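Local coordinates for protein discoidin-2 (Dictyostelium discoideum, PDB 2VM9) that binds galactose and N-acetylgalactosamine as a trimeric, calcium-binding lectin and may take part in forming the spore coat, at residues V74-D85 / N114-F125. Sequence-based numbering, arbitrary orientation.
With PO4 (phosphate ion), chain G.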
loop_
_atom_site.group_PDB
_atom_site.type_symbol
_atom_site.label_atom_id
_atom_site.label_comp_id
_atom_site.label_asym_id
_atom_site.label_seq_id
_atom_site.Cartn_x
_atom_site.Cartn_y
_atom_site.Cartn_z
ATOM N N VAL A 74 -1.796 -9.938 15.793
ATOM C CA VAL A 74 -1.207 -10.663 16.931
ATOM C C VAL A 74 -2.175 -10.855 18.101
ATOM O O VAL A 74 -1.979 -11.740 18.942
ATOM C CB VAL A 74 0.121 -9.992 17.436
ATOM C CG1 VAL A 74 1.150 -9.978 16.328
ATOM C CG2 VAL A 74 -0.126 -8.562 17.998
ATOM N N ALA A 75 -3.210 -10.013 18.183
ATOM C CA ALA A 75 -4.200 -10.200 19.247
ATOM C C ALA A 75 -5.481 -9.481 18.919
ATOM O O ALA A 75 -5.509 -8.584 18.045
ATOM C CB ALA A 75 -3.657 -9.692 20.607
ATOM N N ILE A 76 -6.540 -9.914 19.603
ATOM C CA ILE A 76 -7.805 -9.172 19.612
ATOM C C ILE A 76 -8.207 -8.993 21.072
ATOM O O ILE A 76 -7.993 -9.899 21.898
ATOM C CB ILE A 76 -8.905 -9.941 18.840
ATOM C CG1 ILE A 76 -10.224 -9.146 18.812
ATOM C CG2 ILE A 76 -9.127 -11.368 19.440
ATOM C CD1 ILE A 76 -11.259 -9.801 17.926
ATOM N N SER A 77 -8.800 -7.844 21.395
ATOM C CA SER A 77 -9.350 -7.624 22.715
ATOM C C SER A 77 -10.818 -7.255 22.547
ATOM O O SER A 77 -11.138 -6.468 21.664
ATOM C CB SER A 77 -8.657 -6.470 23.407
ATOM O OG SER A 77 -7.346 -6.882 23.771
ATOM N N THR A 78 -11.679 -7.821 23.380
ATOM C CA THR A 78 -13.102 -7.435 23.397
ATOM C C THR A 78 -13.528 -7.025 24.803
ATOM O O THR A 78 -12.929 -7.413 25.809
ATOM C CB THR A 78 -14.053 -8.552 22.863
ATOM O OG1 THR A 78 -14.079 -9.649 23.786
ATOM C CG2 THR A 78 -13.586 -9.048 21.464
ATOM N N GLN A 79 -14.613 -6.266 24.840
ATOM C CA GLN A 79 -15.130 -5.692 26.042
ATOM C C GLN A 79 -16.636 -5.600 25.820
ATOM O O GLN A 79 -17.130 -5.564 24.681
ATOM C CB GLN A 79 -14.471 -4.322 26.166
ATOM C CG GLN A 79 -14.648 -3.566 27.404
ATOM C CD GLN A 79 -13.833 -2.276 27.315
ATOM O OE1 GLN A 79 -13.741 -1.669 26.238
ATOM N NE2 GLN A 79 -13.249 -1.852 28.429
ATOM N N GLY A 80 -17.383 -5.560 26.907
ATOM C CA GLY A 80 -18.803 -5.334 26.775
ATOM C C GLY A 80 -19.122 -3.848 26.578
ATOM O O GLY A 80 -18.249 -3.004 26.267
ATOM N N ARG A 81 -20.394 -3.559 26.739
ATOM C CA ARG A 81 -20.915 -2.201 26.564
ATOM C C ARG A 81 -20.699 -1.370 27.815
ATOM O O ARG A 81 -21.010 -1.822 28.929
ATOM C CB ARG A 81 -22.413 -2.274 26.223
ATOM C CG ARG A 81 -23.080 -0.921 26.136
ATOM C CD ARG A 81 -24.490 -1.011 25.524
ATOM N NE ARG A 81 -25.092 0.310 25.592
ATOM C CZ ARG A 81 -26.298 0.627 25.149
ATOM N NH1 ARG A 81 -27.062 -0.302 24.562
ATOM N NH2 ARG A 81 -26.731 1.889 25.282
ATOM N N GLY A 82 -20.210 -0.139 27.653
ATOM C CA GLY A 82 -19.881 0.675 28.844
ATOM C C GLY A 82 -21.058 1.160 29.688
ATOM O O GLY A 82 -20.935 1.255 30.918
ATOM N N ASP A 83 -22.205 1.427 29.062
ATOM C CA ASP A 83 -23.298 2.165 29.695
ATOM C C ASP A 83 -24.565 1.336 29.991
ATOM O O ASP A 83 -25.547 1.869 30.534
ATOM C CB ASP A 83 -23.670 3.388 28.845
ATOM C CG ASP A 83 -24.128 3.021 27.443
ATOM O OD1 ASP A 83 -23.413 2.271 26.738
ATOM O OD2 ASP A 83 -25.204 3.485 27.056
ATOM N N HIS A 84 -24.552 0.054 29.631
ATOM C CA HIS A 84 -25.679 -0.866 29.952
ATOM C C HIS A 84 -25.156 -2.292 30.050
ATOM O O HIS A 84 -24.085 -2.576 29.547
ATOM C CB HIS A 84 -26.807 -0.780 28.933
ATOM C CG HIS A 84 -27.658 0.427 29.126
ATOM N ND1 HIS A 84 -28.330 0.670 30.310
ATOM C CD2 HIS A 84 -27.888 1.501 28.333
ATOM C CE1 HIS A 84 -28.969 1.827 30.217
ATOM N NE2 HIS A 84 -28.708 2.354 29.032
ATOM N N ASP A 85 -25.923 -3.167 30.697
ATOM C CA ASP A 85 -25.474 -4.531 30.977
ATOM C C ASP A 85 -25.660 -5.427 29.753
ATOM O O ASP A 85 -26.532 -6.300 29.731
ATOM C CB ASP A 85 -26.260 -5.107 32.164
ATOM C CG ASP A 85 -25.896 -4.457 33.484
ATOM O OD1 ASP A 85 -24.860 -3.761 33.592
ATOM O OD2 ASP A 85 -26.629 -4.704 34.445
ATOM N N ASN A 114 -16.667 -12.087 26.954
ATOM C CA ASN A 114 -16.883 -11.225 28.110
ATOM C C ASN A 114 -17.962 -11.691 29.085
ATOM O O ASN A 114 -18.816 -12.514 28.732
ATOM C CB ASN A 114 -17.144 -9.801 27.635
ATOM C CG ASN A 114 -15.990 -9.270 26.833
ATOM O OD1 ASN A 114 -16.025 -9.271 25.594
ATOM N ND2 ASN A 114 -14.908 -8.877 27.536
ATOM N N LYS A 115 -17.892 -11.180 30.315
ATOM C CA LYS A 115 -18.859 -11.532 31.350
ATOM C C LYS A 115 -19.304 -10.297 32.141
ATOM O O LYS A 115 -19.948 -10.399 33.194
ATOM C CB LYS A 115 -18.256 -12.595 32.283
ATOM C CG LYS A 115 -18.087 -13.956 31.641
ATOM C CD LYS A 115 -17.620 -14.965 32.668
ATOM C CE LYS A 115 -17.365 -16.299 31.984
ATOM N NZ LYS A 115 -16.354 -17.099 32.788
ATOM N N ASP A 116 -18.969 -9.111 31.635
ATOM C CA ASP A 116 -19.369 -7.854 32.304
ATOM C C ASP A 116 -19.194 -6.701 31.314
ATOM O O ASP A 116 -18.871 -6.944 30.149
ATOM C CB ASP A 116 -18.527 -7.629 33.592
ATOM C CG ASP A 116 -17.013 -7.417 33.319
ATOM O OD1 ASP A 116 -16.590 -7.257 32.151
ATOM O OD2 ASP A 116 -16.237 -7.368 34.307
ATOM N N ARG A 117 -19.395 -5.465 31.785
ATOM C CA ARG A 117 -19.345 -4.307 30.886
ATOM C C ARG A 117 -17.942 -3.939 30.439
ATOM O O ARG A 117 -17.749 -3.582 29.271
ATOM C CB ARG A 117 -19.949 -3.093 31.567
ATOM C CG ARG A 117 -21.469 -3.152 31.747
ATOM C CD ARG A 117 -21.943 -1.746 32.051
ATOM N NE ARG A 117 -23.302 -1.692 32.606
ATOM C CZ ARG A 117 -23.861 -0.554 33.019
ATOM N NH1 ARG A 117 -23.190 0.601 32.929
ATOM N NH2 ARG A 117 -25.078 -0.559 33.552
ATOM N N ASN A 118 -16.980 -3.969 31.376
ATOM C CA ASN A 118 -15.712 -3.246 31.164
ATOM C C ASN A 118 -14.444 -4.054 31.150
ATOM O O ASN A 118 -13.386 -3.525 30.771
ATOM C CB ASN A 118 -15.565 -2.109 32.202
ATOM C CG ASN A 118 -16.609 -1.055 32.029
ATOM O OD1 ASN A 118 -16.856 -0.588 30.928
ATOM N ND2 ASN A 118 -17.235 -0.663 33.119
ATOM N N SER A 119 -14.490 -5.304 31.615
ATOM C CA SER A 119 -13.239 -6.050 31.710
ATOM C C SER A 119 -12.846 -6.513 30.315
ATOM O O SER A 119 -13.680 -6.938 29.519
ATOM C CB SER A 119 -13.345 -7.259 32.640
ATOM O OG SER A 119 -13.755 -6.853 33.943
ATOM N N ILE A 120 -11.569 -6.370 30.020
ATOM C CA ILE A 120 -11.057 -6.693 28.695
ATOM C C ILE A 120 -10.668 -8.161 28.625
ATOM O O ILE A 120 -9.999 -8.692 29.527
ATOM C CB ILE A 120 -9.876 -5.771 28.357
ATOM C CG1 ILE A 120 -10.398 -4.318 28.300
ATOM C CG2 ILE A 120 -9.182 -6.242 27.023
ATOM C CD1 ILE A 120 -9.296 -3.248 28.245
ATOM N N VAL A 121 -11.077 -8.823 27.553
ATOM C CA VAL A 121 -10.645 -10.205 27.296
ATOM C C VAL A 121 -9.831 -10.219 26.018
ATOM O O VAL A 121 -10.299 -9.781 24.980
ATOM C CB VAL A 121 -11.843 -11.191 27.199
ATOM C CG1 VAL A 121 -11.348 -12.634 26.767
ATOM C CG2 VAL A 121 -12.605 -11.200 28.535
ATOM N N THR A 122 -8.597 -10.714 26.117
ATOM C CA THR A 122 -7.650 -10.663 24.993
ATOM C C THR A 122 -7.236 -12.066 24.614
ATOM O O THR A 122 -6.930 -12.910 25.496
ATOM C CB THR A 122 -6.399 -9.831 25.366
ATOM O OG1 THR A 122 -6.810 -8.518 25.773
ATOM C CG2 THR A 122 -5.415 -9.750 24.170
ATOM N N ILE A 123 -7.276 -12.320 23.317
ATOM C CA ILE A 123 -6.844 -13.550 22.705
ATOM C C ILE A 123 -5.624 -13.227 21.860
ATOM O O ILE A 123 -5.640 -12.280 21.066
ATOM C CB ILE A 123 -7.944 -14.100 21.798
ATOM C CG1 ILE A 123 -9.265 -14.189 22.587
ATOM C CG2 ILE A 123 -7.532 -15.413 21.114
ATOM C CD1 ILE A 123 -9.180 -14.984 23.839
ATOM N N ASN A 124 -4.572 -14.022 22.043
ATOM C CA ASN A 124 -3.344 -13.841 21.305
ATOM C C ASN A 124 -3.249 -14.865 20.207
ATOM O O ASN A 124 -3.588 -16.039 20.417
ATOM C CB ASN A 124 -2.161 -14.013 22.256
ATOM C CG ASN A 124 -2.157 -12.989 23.311
ATOM O OD1 ASN A 124 -1.691 -11.866 23.100
ATOM N ND2 ASN A 124 -2.715 -13.334 24.466
ATOM N N PHE A 125 -2.799 -14.433 19.037
ATOM C CA PHE A 125 -2.688 -15.334 17.890
ATOM C C PHE A 125 -1.237 -15.731 17.709
ATOM O O PHE A 125 -0.383 -14.887 17.413
ATOM C CB PHE A 125 -3.220 -14.681 16.608
ATOM C CG PHE A 125 -4.584 -14.084 16.755
ATOM C CD1 PHE A 125 -5.659 -14.871 17.168
ATOM C CD2 PHE A 125 -4.796 -12.728 16.469
ATOM C CE1 PHE A 125 -6.937 -14.308 17.307
ATOM C CE2 PHE A 125 -6.071 -12.157 16.598
ATOM C CZ PHE A 125 -7.138 -12.947 17.016
HETATM P P PO4 G . -30.227 2.367 24.515
HETATM O O1 PO4 G . -31.197 1.414 25.195
HETATM O O2 PO4 G . -29.161 1.642 23.907
HETATM O O3 PO4 G . -29.706 3.311 25.579
HETATM O O4 PO4 G . -31.001 3.218 23.537
HETATM O O HOH W 1 0.041 -11.521 20.772
HETATM O O HOH W 2 0.490 -12.715 19.479
HETATM O O HOH W 3 -11.989 -11.434 23.446
HETATM O O HOH W 4 -18.472 -8.123 24.553
HETATM O O HOH W 5 -16.276 -6.560 29.214
HETATM O O HOH W 6 -19.211 1.409 32.900
#
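Strands 74-79 and 121-125 pair antiparallel in one sheet of the discoidin (F5/8 type C) beta-sandwich, and the loop leaving the first strand (80-85) stays in touch with the one leading into the second (114-120). Ile76 and Ile123 form a hydrogen-bonded pair, with Ile76 N on Ile123 O and Ile123 N on Ile76 O, both 2.9 Å. On the face of Ser77 and Thr122 the two hydroxyls bond directly, OG to OG1 at 2.6 Å. On the other face Ile76 and Ile123 lie side by side, and CG2 of Ile76 reaches CZ of the Phe125 ring at 3.5 Å. In the loop that leads into the second strand, the side-chain amide of Asn114 clasps Thr78, its OD1 taking the OG1 hydroxyl at 2.7 Å while ND2 meets Thr78 O from above the carbonyl plane, an oxygen that also accepts from Val121 N. Gln79, its CG swung opposite the backbone N (chi1 -171°) and its chain extended beyond, places NE2 2.9 Å from Asn118 O in a nearly straight hydrogen bond; its OE1 is taken by Asn36 N. The extended Arg117 lies along the loop of the predicted Arg81-Gly82-Asp83 cell attachment motif. Its NH1 donates to Gly82 O at 3.1 Å and its NE forms a salt bridge with Asp85 OD1 at 2.8 Å, while His84 N sits over one guanidinium face. Arg81 turns instead to Asp83, gripping it side-on, and to a phosphate probably from the crystallisation liquor. Strand 146-153 flanks strand 74-79 on its other edge, and Tyr91 and Leu93 of strand 87-96, in the second sheet, pack against Ile76, Ile123 and Phe125.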